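Long-range contacts in lipase (Streptomyces rimosus, PDB 5MAL), which hydrolyses triacylglycerols and other carboxylic esters, preferring medium acyl chains, as well as palmitoyl-CoA, as a secreted monomeric lipase of the SGNH (GDSL) superfamily: residues Tyr4-Asp9 and Thr45-Thr50; Asp73-Thr78 and Pro132-Val137; Asp59-Gln64 and Asp121-Ala126; Ser10-Val15 and Lys32-Leu37. All coordinates share one frame; numbering follows the deposited sequence. Where two conformers were deposited one is given.

Contact 1: residues Tyr4-Asp9 and Thr45-Thr50; sequences YVALGD and TRFNFT
Strands 4-8 and 46-49 run parallel at one margin of the five-stranded sheet of this SGNH hydrolase fold, with 46-49 outermost and 3-8 next to it. They are joined across helix 34-40, so the pair forms a beta-alpha-beta unit. The tight part is the backbone ladder and the side bearing Tyr4, Ala6, Phe47 and Phe49. Tyr4 N gives a nearly straight bond (168°) to Arg46 O, Tyr4 O receives Asn48 N almost along its C=O axis at 2.8 Å, and Ala6 binds Asn48 O and Thr50 N. Tyr4 and Phe47 both hold CG anti to the backbone N, so their side chains run alongside each other; the ring planes are 23° apart but slid so far that they barely overlap, and contact is made by Tyr4 CD2 on Phe47 CD1 at 3.5 Å. Tyr4 OH is hydrogen-bonded to Ser76 OG of the strand beyond, and Pro35 of helix 34-40 packs on Tyr4 and Ala6. The other side is looser: of the Asn48 side chain only CB comes near, 4.1 Å from Val5 CG2, and the exposed Arg46 side chain extends off the strand pair, with a long, weak ion pair to Asp3. Thr50 OG1 lies 3.3 Å from Leu7 CD2 and bonds to Gln64 O. Ala6 O sits at the edge of the Phe49 ring, in its plane and 3.6 Å from Phe49 CD1.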
loop_
_atom_site.group_PDB
_atom_site.type_symbol
_atom_site.label_atom_id
_atom_site.label_comp_id
_atom_site.label_asym_id
_atom_site.label_seq_id
_atom_site.Cartn_x
_atom_site.Cartn_y
_atom_site.Cartn_z
ATOM N N TYR A 4 -12.375 13.699 -2.375
ATOM C CA TYR A 4 -11.215 12.850 -2.200
ATOM C C TYR A 4 -11.639 11.419 -2.471
ATOM O O TYR A 4 -12.534 10.898 -1.807
ATOM C CB TYR A 4 -10.677 13.025 -0.775
ATOM C CG TYR A 4 -9.597 12.056 -0.339
ATOM C CD1 TYR A 4 -8.672 11.539 -1.244
ATOM C CD2 TYR A 4 -9.500 11.661 1.002
ATOM C CE1 TYR A 4 -7.659 10.664 -0.817
ATOM C CE2 TYR A 4 -8.515 10.775 1.419
ATOM C CZ TYR A 4 -7.599 10.288 0.510
ATOM O OH TYR A 4 -6.617 9.420 0.919
ATOM N N VAL A 5 -11.032 10.791 -3.470
ATOM C CA VAL A 5 -11.240 9.358 -3.640
ATOM C C VAL A 5 -9.993 8.609 -3.217
ATOM O O VAL A 5 -8.900 8.870 -3.723
ATOM C CB VAL A 5 -11.568 8.970 -5.070
ATOM C CG1 VAL A 5 -11.783 7.457 -5.154
ATOM C CG2 VAL A 5 -12.819 9.733 -5.559
ATOM N N ALA A 6 -10.165 7.672 -2.295
ATOM C CA ALA A 6 -9.044 6.869 -1.832
ATOM C C ALA A 6 -9.187 5.445 -2.341
ATOM O O ALA A 6 -10.057 4.696 -1.911
ATOM C CB ALA A 6 -8.962 6.898 -0.328
ATOM N N LEU A 7 -8.305 5.100 -3.269
ATOM C CA LEU A 7 -8.284 3.806 -3.934
ATOM C C LEU A 7 -7.220 2.912 -3.365
ATOM O O LEU A 7 -6.319 3.367 -2.668
ATOM C CB LEU A 7 -7.972 3.972 -5.422
ATOM C CG LEU A 7 -8.759 5.017 -6.185
ATOM C CD1 LEU A 7 -8.033 5.215 -7.486
ATOM C CD2 LEU A 7 -10.174 4.498 -6.384
ATOM N N GLY A 8 -7.287 1.643 -3.728
ATOM C CA GLY A 8 -6.151 0.783 -3.507
ATOM C C GLY A 8 -6.438 -0.482 -2.752
ATOM O O GLY A 8 -7.585 -0.953 -2.709
ATOM N N ASP A 9 -5.375 -1.033 -2.161
ATOM C CA ASP A 9 -5.448 -2.323 -1.500
ATOM C C ASP A 9 -5.454 -2.133 -0.002
ATOM O O ASP A 9 -5.892 -1.106 0.484
ATOM C CB ASP A 9 -4.299 -3.226 -1.926
ATOM C CG ASP A 9 -2.941 -2.576 -1.760
ATOM O OD1 ASP A 9 -2.793 -1.651 -0.927
ATOM O OD2 ASP A 9 -2.011 -3.013 -2.460
ATOM N N THR A 45 -14.216 17.341 3.694
ATOM C CA THR A 45 -13.843 16.319 2.728
ATOM C C THR A 45 -15.034 15.462 2.344
ATOM O O THR A 45 -15.633 14.800 3.186
ATOM C CB THR A 45 -12.737 15.395 3.266
ATOM O OG1 THR A 45 -11.594 16.181 3.615
ATOM C CG2 THR A 45 -12.330 14.393 2.196
ATOM N N ARG A 46 -15.383 15.493 1.068
ATOM C CA ARG A 46 -16.322 14.524 0.532
ATOM C C ARG A 46 -15.490 13.288 0.232
ATOM O O ARG A 46 -14.781 13.223 -0.768
ATOM C CB ARG A 46 -17.028 15.058 -0.713
ATOM C CG ARG A 46 -18.453 14.568 -0.870
ATOM C CD ARG A 46 -19.158 15.306 -1.996
ATOM N NE ARG A 46 -18.752 16.709 -2.052
ATOM C CZ ARG A 46 -19.321 17.622 -2.833
ATOM N NH1 ARG A 46 -20.328 17.282 -3.628
ATOM N NH2 ARG A 46 -18.885 18.875 -2.815
ATOM N N PHE A 47 -15.574 12.325 1.134
ATOM C CA PHE A 47 -14.625 11.229 1.206
ATOM C C PHE A 47 -15.180 9.938 0.611
ATOM O O PHE A 47 -15.978 9.235 1.227
ATOM C CB PHE A 47 -14.227 11.043 2.671
ATOM C CG PHE A 47 -13.255 9.933 2.923
ATOM C CD1 PHE A 47 -12.154 9.733 2.100
ATOM C CD2 PHE A 47 -13.422 9.113 4.024
ATOM C CE1 PHE A 47 -11.258 8.706 2.373
ATOM C CE2 PHE A 47 -12.527 8.096 4.294
ATOM C CZ PHE A 47 -11.449 7.899 3.470
ATOM N N ASN A 48 -14.740 9.619 -0.596
ATOM C CA ASN A 48 -15.134 8.372 -1.223
ATOM C C ASN A 48 -14.031 7.329 -1.101
ATOM O O ASN A 48 -13.039 7.356 -1.831
ATOM C CB ASN A 48 -15.518 8.606 -2.685
ATOM C CG ASN A 48 -16.960 9.076 -2.831
ATOM O OD1 ASN A 48 -17.902 8.327 -2.561
ATOM N ND2 ASN A 48 -17.134 10.312 -3.240
ATOM N N PHE A 49 -14.236 6.410 -0.167
ATOM C CA PHE A 49 -13.203 5.478 0.235
ATOM C C PHE A 49 -13.520 4.126 -0.357
ATOM O O PHE A 49 -14.392 3.424 0.160
ATOM C CB PHE A 49 -13.161 5.434 1.764
ATOM C CG PHE A 49 -11.931 4.799 2.354
ATOM C CD1 PHE A 49 -10.823 4.479 1.578
ATOM C CD2 PHE A 49 -11.863 4.608 3.731
ATOM C CE1 PHE A 49 -9.676 3.914 2.160
ATOM C CE2 PHE A 49 -10.725 4.068 4.327
ATOM C CZ PHE A 49 -9.627 3.723 3.541
ATOM N N THR A 50 -12.834 3.769 -1.438
ATOM C CA THR A 50 -13.154 2.534 -2.145
ATOM C C THR A 50 -12.004 1.524 -2.104
ATOM O O THR A 50 -12.113 0.426 -2.642
ATOM C CB THR A 50 -13.534 2.813 -3.613
ATOM O OG1 THR A 50 -12.461 3.499 -4.265
ATOM C CG2 THR A 50 -14.786 3.663 -3.672
#

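Contact 2: residues Asp73-Thr78 and Pro132-Val137; sequences DLVSIT and PAAQVV
Four backbone hydrogen bonds tie 73-78 to 132-137, and their geometry improves and then slackens along the ladder. At the entry Gln135 N reaches Asp73 O from 43° above the carbonyl plane, away from a lone pair. Val75 N then meets Gln135 O in the carbonyl plane, and Val137 N lies nearly along the C=O axis of Val75, 2.7 Å from Val75 O with 173° at the hydrogen. The last bond, Ile77 N to Val137 O, stretches to 3.1 Å and bends to 141°. CA-H...O contacts support the same carbonyls, the shortest from Ser76 CA to Val137 O at 3.2 Å. Such a ladder is the parallel pairing of an alpha/beta sheet: strand 74-78 is the central one of five in this SGNH hydrolase fold, and the intervening chain is mostly helical. Apolar contacts divide between the two sides of the sheet. Leu74 and Val137 share one; Leu74 CG is anti to the backbone N, and its CD1 crosses obliquely to Val137 CG2 at 3.9 Å while also lying 3.4 Å from Gln135 O. On the other, Val75 CB faces Val136 CG2, and Val75 CG2 rests on Ala134 CB at 4.0 Å. Among the polar side chains, Asp73 OD2 bonds to Asp3 N, while the exposed Gln135 side chain, modelled in two conformers, bends from the ladder at chi2.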
loop_
_atom_site.group_PDB
_atom_site.type_symbol
_atom_site.label_atom_id
_atom_site.label_comp_id
_atom_site.label_asym_id
_atom_site.label_seq_id
_atom_site.Cartn_x
_atom_site.Cartn_y
_atom_site.Cartn_z
ATOM N N ASP A 73 -11.065 15.996 -6.583
ATOM C CA ASP A 73 -9.958 16.922 -6.307
ATOM C C ASP A 73 -8.678 16.201 -5.938
ATOM O O ASP A 73 -7.571 16.685 -6.196
ATOM C CB ASP A 73 -10.325 17.865 -5.160
ATOM C CG ASP A 73 -11.515 18.736 -5.493
ATOM O OD1 ASP A 73 -11.327 19.752 -6.187
ATOM O OD2 ASP A 73 -12.637 18.384 -5.081
ATOM N N LEU A 74 -8.843 15.077 -5.253
ATOM C CA LEU A 74 -7.703 14.328 -4.744
ATOM C C LEU A 74 -7.934 12.843 -4.931
ATOM O O LEU A 74 -9.017 12.337 -4.647
ATOM C CB LEU A 74 -7.470 14.655 -3.267
ATOM C CG LEU A 74 -6.353 13.923 -2.517
ATOM C CD1 LEU A 74 -4.975 14.239 -3.110
ATOM C CD2 LEU A 74 -6.379 14.252 -1.028
ATOM N N VAL A 75 -6.927 12.152 -5.450
ATOM C CA VAL A 75 -6.968 10.708 -5.517
ATOM C C VAL A 75 -5.714 10.168 -4.845
ATOM O O VAL A 75 -4.608 10.631 -5.122
ATOM C CB VAL A 75 -7.034 10.187 -6.970
ATOM C CG1 VAL A 75 -6.976 8.668 -6.996
ATOM C CG2 VAL A 75 -8.284 10.692 -7.663
ATOM N N SER A 76 -5.883 9.209 -3.948
ATOM C CA SER A 76 -4.726 8.504 -3.410
ATOM C C SER A 76 -4.821 7.034 -3.772
ATOM O O SER A 76 -5.913 6.497 -3.958
ATOM C CB SER A 76 -4.614 8.664 -1.891
ATOM O OG SER A 76 -5.768 8.176 -1.235
ATOM N N ILE A 77 -3.681 6.361 -3.842
ATOM C CA ILE A 77 -3.726 4.939 -4.128
ATOM C C ILE A 77 -2.449 4.236 -3.707
ATOM O O ILE A 77 -1.361 4.794 -3.822
ATOM C CB ILE A 77 -3.991 4.694 -5.632
ATOM C CG1 ILE A 77 -4.232 3.205 -5.905
ATOM C CG2 ILE A 77 -2.852 5.278 -6.488
ATOM C CD1 ILE A 77 -4.811 2.933 -7.292
ATOM N N THR A 78 -2.610 3.042 -3.144
ATOM C CA THR A 78 -1.551 2.043 -3.093
ATOM C C THR A 78 -2.123 0.853 -3.847
ATOM O O THR A 78 -3.206 0.401 -3.543
ATOM C CB THR A 78 -1.139 1.623 -1.650
ATOM O OG1 THR A 78 -2.274 1.099 -0.962
ATOM C CG2 THR A 78 -0.585 2.799 -0.862
ATOM N N PRO A 132 -9.226 14.528 -14.476
ATOM C CA PRO A 132 -8.085 15.270 -15.033
ATOM C C PRO A 132 -7.604 16.415 -14.145
ATOM O O PRO A 132 -6.445 16.805 -14.237
ATOM C CB PRO A 132 -8.641 15.807 -16.358
ATOM C CG PRO A 132 -10.113 15.943 -16.103
ATOM C CD PRO A 132 -10.471 14.784 -15.224
ATOM N N ALA A 133 -8.469 16.945 -13.287
ATOM C CA ALA A 133 -8.059 18.055 -12.433
ATOM C C ALA A 133 -7.558 17.558 -11.087
ATOM O O ALA A 133 -6.996 18.323 -10.298
ATOM C CB ALA A 133 -9.212 19.034 -12.242
ATOM N N ALA A 134 -7.769 16.275 -10.816
ATOM C CA ALA A 134 -7.448 15.752 -9.498
ATOM C C ALA A 134 -5.950 15.761 -9.282
ATOM O O ALA A 134 -5.165 15.443 -10.185
ATOM C CB ALA A 134 -8.010 14.322 -9.313
ATOM N N GLN A 135 -5.549 16.180 -8.096
ATOM C CA GLN A 135 -4.180 15.946 -7.651
ATOM C C GLN A 135 -4.122 14.482 -7.260
ATOM O O GLN A 135 -4.968 14.000 -6.502
ATOM C CB GLN A 135 -3.774 16.841 -6.471
ATOM C CG GLN A 135 -3.585 18.335 -6.779
ATOM C CD GLN A 135 -2.346 18.667 -7.627
ATOM O OE1 GLN A 135 -2.189 18.193 -8.760
ATOM N NE2 GLN A 135 -1.478 19.514 -7.083
ATOM N N VAL A 136 -3.146 13.760 -7.792
ATOM C CA VAL A 136 -3.091 12.325 -7.578
ATOM C C VAL A 136 -1.840 11.960 -6.815
ATOM O O VAL A 136 -0.736 12.351 -7.191
ATOM C CB VAL A 136 -3.147 11.568 -8.913
ATOM C CG1 VAL A 136 -3.149 10.084 -8.692
ATOM C CG2 VAL A 136 -4.407 11.958 -9.672
ATOM N N VAL A 137 -2.018 11.236 -5.717
ATOM C CA VAL A 137 -0.881 10.823 -4.917
ATOM C C VAL A 137 -0.810 9.310 -4.902
ATOM O O VAL A 137 -1.692 8.636 -4.350
ATOM C CB VAL A 137 -0.974 11.322 -3.470
ATOM C CG1 VAL A 137 0.351 11.051 -2.748
ATOM C CG2 VAL A 137 -1.332 12.793 -3.428
#

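Contact 3: residues Asp59-Gln64 and Asp121-Ala126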
loop_
_atom_site.group_PDB
_atom_site.type_symbol
_atom_site.label_atom_id
_atom_site.label_comp_id
_atom_site.label_asym_id
_atom_site.label_seq_id
_atom_site.Cartn_x
_atom_site.Cartn_y
_atom_site.Cartn_z
ATOM N N ASP A 59 -9.105 -5.189 -9.744
ATOM C CA ASP A 59 -10.179 -4.929 -8.802
ATOM C C ASP A 59 -10.417 -3.434 -8.689
ATOM O O ASP A 59 -11.546 -2.990 -8.502
ATOM C CB ASP A 59 -9.845 -5.530 -7.443
ATOM C CG ASP A 59 -9.614 -7.018 -7.526
ATOM O OD1 ASP A 59 -10.546 -7.726 -7.967
ATOM O OD2 ASP A 59 -8.500 -7.470 -7.203
ATOM N N VAL A 60 -9.345 -2.658 -8.802
ATOM C CA VAL A 60 -9.491 -1.215 -8.779
ATOM C C VAL A 60 -10.346 -0.805 -9.981
ATOM O O VAL A 60 -11.284 -0.014 -9.851
ATOM C CB VAL A 60 -8.130 -0.485 -8.802
ATOM C CG1 VAL A 60 -8.344 1.003 -8.900
ATOM C CG2 VAL A 60 -7.323 -0.813 -7.534
ATOM N N LEU A 61 -10.046 -1.393 -11.132
ATOM C CA LEU A 61 -10.794 -1.107 -12.361
ATOM C C LEU A 61 -12.257 -1.542 -12.263
ATOM O O LEU A 61 -13.161 -0.825 -12.692
ATOM C CB LEU A 61 -10.122 -1.796 -13.545
ATOM C CG LEU A 61 -8.712 -1.296 -13.875
ATOM C CD1 LEU A 61 -8.067 -2.142 -14.955
ATOM C CD2 LEU A 61 -8.769 0.144 -14.300
ATOM N N ALA A 62 -12.493 -2.709 -11.673
ATOM C CA ALA A 62 -13.838 -3.281 -11.641
ATOM C C ALA A 62 -14.741 -2.742 -10.535
ATOM O O ALA A 62 -15.957 -2.735 -10.684
ATOM C CB ALA A 62 -13.747 -4.806 -11.520
ATOM N N LYS A 63 -14.161 -2.306 -9.420
ATOM C CA LYS A 63 -14.963 -2.059 -8.233
ATOM C C LYS A 63 -14.730 -0.696 -7.592
ATOM O O LYS A 63 -15.553 -0.260 -6.787
ATOM C CB LYS A 63 -14.705 -3.146 -7.173
ATOM C CG LYS A 63 -15.281 -4.536 -7.495
ATOM C CD LYS A 63 -15.155 -5.488 -6.300
ATOM C CE LYS A 63 -13.699 -5.670 -5.882
ATOM N NZ LYS A 63 -13.271 -7.099 -5.762
ATOM N N GLN A 64 -13.613 -0.040 -7.914
ATOM C CA GLN A 64 -13.164 1.103 -7.100
ATOM C C GLN A 64 -13.206 2.483 -7.749
ATOM O O GLN A 64 -13.179 3.497 -7.048
ATOM C CB GLN A 64 -11.731 0.869 -6.625
ATOM C CG GLN A 64 -11.533 -0.406 -5.814
ATOM C CD GLN A 64 -10.188 -0.405 -5.128
ATOM O OE1 GLN A 64 -9.490 0.612 -5.140
ATOM N NE2 GLN A 64 -9.818 -1.529 -4.517
ATOM N N ASP A 121 -0.361 1.341 -15.424
ATOM C CA ASP A 121 -0.812 2.230 -16.486
ATOM C C ASP A 121 -2.310 2.099 -16.715
ATOM O O ASP A 121 -2.990 3.097 -16.939
ATOM C CB ASP A 121 -0.058 1.953 -17.787
ATOM C CG ASP A 121 1.313 2.569 -17.803
ATOM O OD1 ASP A 121 1.539 3.555 -17.064
ATOM O OD2 ASP A 121 2.167 2.084 -18.573
ATOM N N GLN A 122 -2.821 0.871 -16.658
ATOM C CA GLN A 122 -4.250 0.638 -16.813
ATOM C C GLN A 122 -5.041 1.468 -15.824
ATOM O O GLN A 122 -6.003 2.151 -16.188
ATOM C CB GLN A 122 -4.583 -0.841 -16.633
ATOM C CG GLN A 122 -4.239 -1.688 -17.827
ATOM C CD GLN A 122 -4.710 -3.108 -17.656
ATOM O OE1 GLN A 122 -4.310 -3.801 -16.713
ATOM N NE2 GLN A 122 -5.588 -3.546 -18.546
ATOM N N VAL A 123 -4.622 1.410 -14.564
ATOM C CA VAL A 123 -5.303 2.167 -13.537
ATOM C C VAL A 123 -5.048 3.653 -13.736
ATOM O O VAL A 123 -5.974 4.464 -13.652
ATOM C CB VAL A 123 -4.845 1.747 -12.129
ATOM C CG1 VAL A 123 -5.507 2.634 -11.077
ATOM C CG2 VAL A 123 -5.174 0.285 -11.884
ATOM N N TYR A 124 -3.796 4.016 -13.987
ATOM C CA TYR A 124 -3.449 5.435 -13.994
ATOM C C TYR A 124 -4.096 6.122 -15.203
ATOM O O TYR A 124 -4.490 7.285 -15.116
ATOM C CB TYR A 124 -1.937 5.649 -14.012
ATOM C CG TYR A 124 -1.185 5.134 -12.797
ATOM C CD1 TYR A 124 -1.848 4.611 -11.686
ATOM C CD2 TYR A 124 0.201 5.190 -12.765
ATOM C CE1 TYR A 124 -1.125 4.133 -10.584
ATOM C CE2 TYR A 124 0.918 4.727 -11.696
ATOM C CZ TYR A 124 0.264 4.208 -10.610
ATOM O OH TYR A 124 1.040 3.757 -9.578
ATOM N N ASP A 125 -4.204 5.399 -16.318
ATOM C CA ASP A 125 -4.909 5.914 -17.494
ATOM C C ASP A 125 -6.359 6.228 -17.152
ATOM O O ASP A 125 -6.931 7.221 -17.622
ATOM C CB ASP A 125 -4.895 4.907 -18.645
ATOM C CG ASP A 125 -3.584 4.862 -19.377
ATOM O OD1 ASP A 125 -2.754 5.782 -19.222
ATOM O OD2 ASP A 125 -3.395 3.892 -20.135
ATOM N N ALA A 126 -6.968 5.348 -16.370
ATOM C CA ALA A 126 -8.352 5.549 -15.976
ATOM C C ALA A 126 -8.455 6.817 -15.134
ATOM O O ALA A 126 -9.331 7.651 -15.347
ATOM C CB ALA A 126 -8.866 4.355 -15.235
#
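Helices 57-64 and 98-130 lie against one face of the parallel sheet in this alpha/beta SGNH hydrolase, and here they meet mainly through apolar side chains, with no hydrogen bond between 59-64 and 121-126. The two axes diverge by 39° and stay 10.0 Å apart at their closest, so side chains bridge the gap and bury a modest 199 Å². In 121-126 the contact starts one residue after Asp121, whose carboxylate turns instead to Arg177 and His181. Gln122 presents only the base of its side chain: CB stands 4.1 Å from Leu61 CD1, the two side chains crossing at about a right angle, while the extended remainder runs out to the solvent side. The carbonyl of the same residue lies under the other Leu61 branch, CD2. Val123 is buried and carries the contact inward. Its CG1 is anti to the backbone N (chi1 176°), and Val60 has the same torsion; the CG1 methyls of Val123 and Val60 touch at 3.9 Å, the two side chains crossing at about a right angle. The other Val123 branch, CG2, is 4.3 Å from Leu61 CD2. Tyr124 and Asp125 turn to another side of the helix, where the Tyr124 ring packs edge-to-face on His181 and Phe183. One turn after Gln122, Ala126 brings the helix back to the contact. Leu61, with CG anti to its carbonyl carbon, thus spreads its two methyls over the second helix: CD1 against Gln122 CB, and CD2 near Gln122 O and Val123 CA, with Ala126 CB 4.3 Å from CD2.

Contact 4: residues Ser10-Val15 and Lys32-Leu37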
loop_
_atom_site.group_PDB
_atom_site.type_symbol
_atom_site.label_atom_id
_atom_site.label_comp_id
_atom_site.label_asym_id
_atom_site.label_seq_id
_atom_site.Cartn_x
_atom_site.Cartn_y
_atom_site.Cartn_z
ATOM N N SER A 10 -4.950 -3.124 0.719
ATOM C CA SER A 10 -5.108 -3.165 2.156
ATOM C C SER A 10 -4.222 -2.137 2.845
ATOM O O SER A 10 -4.467 -1.778 3.994
ATOM C CB SER A 10 -4.789 -4.561 2.661
ATOM O OG SER A 10 -3.586 -4.999 2.061
ATOM N N TYR A 11 -3.172 -1.687 2.162
ATOM C CA TYR A 11 -2.302 -0.676 2.780
ATOM C C TYR A 11 -3.002 0.669 2.785
ATOM O O TYR A 11 -2.632 1.573 3.543
ATOM C CB TYR A 11 -0.951 -0.587 2.074
ATOM C CG TYR A 11 -0.113 -1.788 2.405
ATOM C CD1 TYR A 11 -0.407 -3.018 1.845
ATOM C CD2 TYR A 11 0.925 -1.715 3.323
ATOM C CE1 TYR A 11 0.314 -4.133 2.163
ATOM C CE2 TYR A 11 1.658 -2.846 3.655
ATOM C CZ TYR A 11 1.335 -4.050 3.066
ATOM O OH TYR A 11 2.049 -5.190 3.354
ATOM N N SER A 12 -4.005 0.803 1.925
ATOM C CA SER A 12 -4.772 2.036 1.877
ATOM C C SER A 12 -6.045 1.876 2.672
ATOM O O SER A 12 -6.490 2.818 3.313
ATOM C CB SER A 12 -5.109 2.446 0.443
ATOM O OG SER A 12 -3.938 2.860 -0.229
ATOM N N SER A 13 -6.653 0.697 2.601
ATOM C CA SER A 13 -7.882 0.475 3.363
ATOM C C SER A 13 -7.554 0.484 4.844
ATOM O O SER A 13 -8.358 0.926 5.653
ATOM C CB SER A 13 -8.565 -0.844 2.978
ATOM O OG SER A 13 -7.948 -1.955 3.619
ATOM N N GLY A 14 -6.366 0.006 5.190
ATOM C CA GLY A 14 -5.914 0.052 6.568
ATOM C C GLY A 14 -6.091 -1.243 7.333
ATOM O O GLY A 14 -6.286 -1.226 8.539
ATOM N N VAL A 15 -6.043 -2.367 6.634
ATOM C CA VAL A 15 -5.970 -3.661 7.300
ATOM C C VAL A 15 -4.822 -3.597 8.289
ATOM O O VAL A 15 -3.726 -3.190 7.930
ATOM C CB VAL A 15 -5.763 -4.798 6.287
ATOM C CG1 VAL A 15 -5.494 -6.132 6.991
ATOM C CG2 VAL A 15 -6.973 -4.883 5.386
ATOM N N LYS A 32 -8.767 4.369 10.981
ATOM C CA LYS A 32 -7.419 4.793 11.332
ATOM C C LYS A 32 -6.455 4.605 10.165
ATOM O O LYS A 32 -5.246 4.756 10.320
ATOM C CB LYS A 32 -6.918 4.033 12.554
ATOM C CG LYS A 32 -7.750 4.308 13.794
ATOM C CD LYS A 32 -7.134 3.703 15.039
ATOM C CE LYS A 32 -8.086 3.826 16.219
ATOM N NZ LYS A 32 -8.264 5.235 16.644
ATOM N N SER A 33 -6.999 4.279 9.001
ATOM C CA SER A 33 -6.215 4.239 7.764
ATOM C C SER A 33 -5.788 5.641 7.355
ATOM O O SER A 33 -6.439 6.623 7.733
ATOM C CB SER A 33 -7.040 3.627 6.640
ATOM O OG SER A 33 -8.119 4.494 6.331
ATOM N N TYR A 34 -4.732 5.773 6.552
ATOM C CA TYR A 34 -4.315 7.144 6.258
ATOM C C TYR A 34 -5.406 7.910 5.479
ATOM O O TYR A 34 -5.587 9.090 5.722
ATOM C CB TYR A 34 -2.962 7.191 5.522
ATOM C CG TYR A 34 -2.993 6.695 4.108
ATOM C CD1 TYR A 34 -3.321 7.556 3.057
ATOM C CD2 TYR A 34 -2.658 5.382 3.809
ATOM C CE1 TYR A 34 -3.355 7.102 1.763
ATOM C CE2 TYR A 34 -2.679 4.919 2.513
ATOM C CZ TYR A 34 -3.035 5.789 1.496
ATOM O OH TYR A 34 -3.073 5.365 0.199
ATOM N N PRO A 35 -6.175 7.244 4.577
ATOM C CA PRO A 35 -7.191 8.088 3.945
ATOM C C PRO A 35 -8.264 8.562 4.906
ATOM O O PRO A 35 -8.677 9.710 4.821
ATOM C CB PRO A 35 -7.806 7.161 2.886
ATOM C CG PRO A 35 -6.715 6.203 2.567
ATOM C CD PRO A 35 -6.120 5.922 3.920
ATOM N N ALA A 36 -8.707 7.695 5.805
ATOM C CA ALA A 36 -9.731 8.092 6.761
ATOM C C ALA A 36 -9.194 9.178 7.697
ATOM O O ALA A 36 -9.898 10.131 8.028
ATOM C CB ALA A 36 -10.210 6.898 7.547
ATOM N N LEU A 37 -7.943 9.040 8.124
ATOM C CA LEU A 37 -7.325 10.068 8.953
ATOM C C LEU A 37 -7.211 11.397 8.212
ATOM O O LEU A 37 -7.415 12.476 8.789
ATOM C CB LEU A 37 -5.944 9.624 9.422
ATOM C CG LEU A 37 -5.909 8.445 10.396
ATOM C CD1 LEU A 37 -4.462 8.087 10.687
ATOM C CD2 LEU A 37 -6.648 8.775 11.682
#
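Tyr34 takes the crowded first torsion, with CG between the backbone N and the carbonyl carbon (chi1 70°), and this carries its ring across to helix 10-13. Ser12 has OG anti to its carbonyl carbon (chi1 -70°), so the two hydroxyls meet tip to tip: Ser12 OG and Tyr34 OH are hydrogen-bonded at 2.7 Å, and either could be the donor. The carbonyl of Tyr11 approaches the Tyr34 ring at its edge, Tyr11 O lying 3.5 Å from Tyr34 CE2, while Pro35 CD lies over the rim of one ring face. Pro35 CD also sits 3.2 Å from Ser12 O. Ser33 is the N-cap of helix 34-40. With its own chi1 near 67°, its OG accepts a long but fairly straight bond from Ala36 N (3.3 Å), and it is bonded to Ser30 O as well. Its CB packs against Ser13 O at 3.2 Å. Gly14 ends the short helix with positive phi, and its bare CA lies 3.7 Å from Ser33 CB, with the two backbones closing to 4.4 Å between Gly14 CA and Ser33 CA. Helix 10-13 opens with the nucleophile Ser10, whose OG is hydrogen-bonded to His216 NE2, and the Tyr11 ring stacks on that histidine. Ser12 OG, bonded to both Tyr34 OH and Thr78 OG1, is the middle of a buried run of three hydroxyls in which each satisfies the next and whose proton order the geometry leaves open; the run is consistent with a part in steadying the turn that carries Ser10.

Contacts 1 and 2 are consecutive pieces of one parallel sheet, their centres 9 Å apart, with strands 3-8 and 74-78 as neighbours. Contact 4 falls within the chain between the strands of contact 1, the two centres about 10 Å apart, and joins helix 10-13 to the start of helix 34-40, whose Pro35 packs on the face carrying Tyr4 and Ala6. Contact 3 covers the other face, where Val123 reaches Ile77; its segments alternate with those of contact 2 along the chain. Contacts 3 and 4, centres 19 Å apart, do not touch. The result is a three-layer alpha/beta/alpha sandwich in which the short helix after strand 3-8 holds the nucleophile, with Asp9 OD1 bonded to Thr78 OG1.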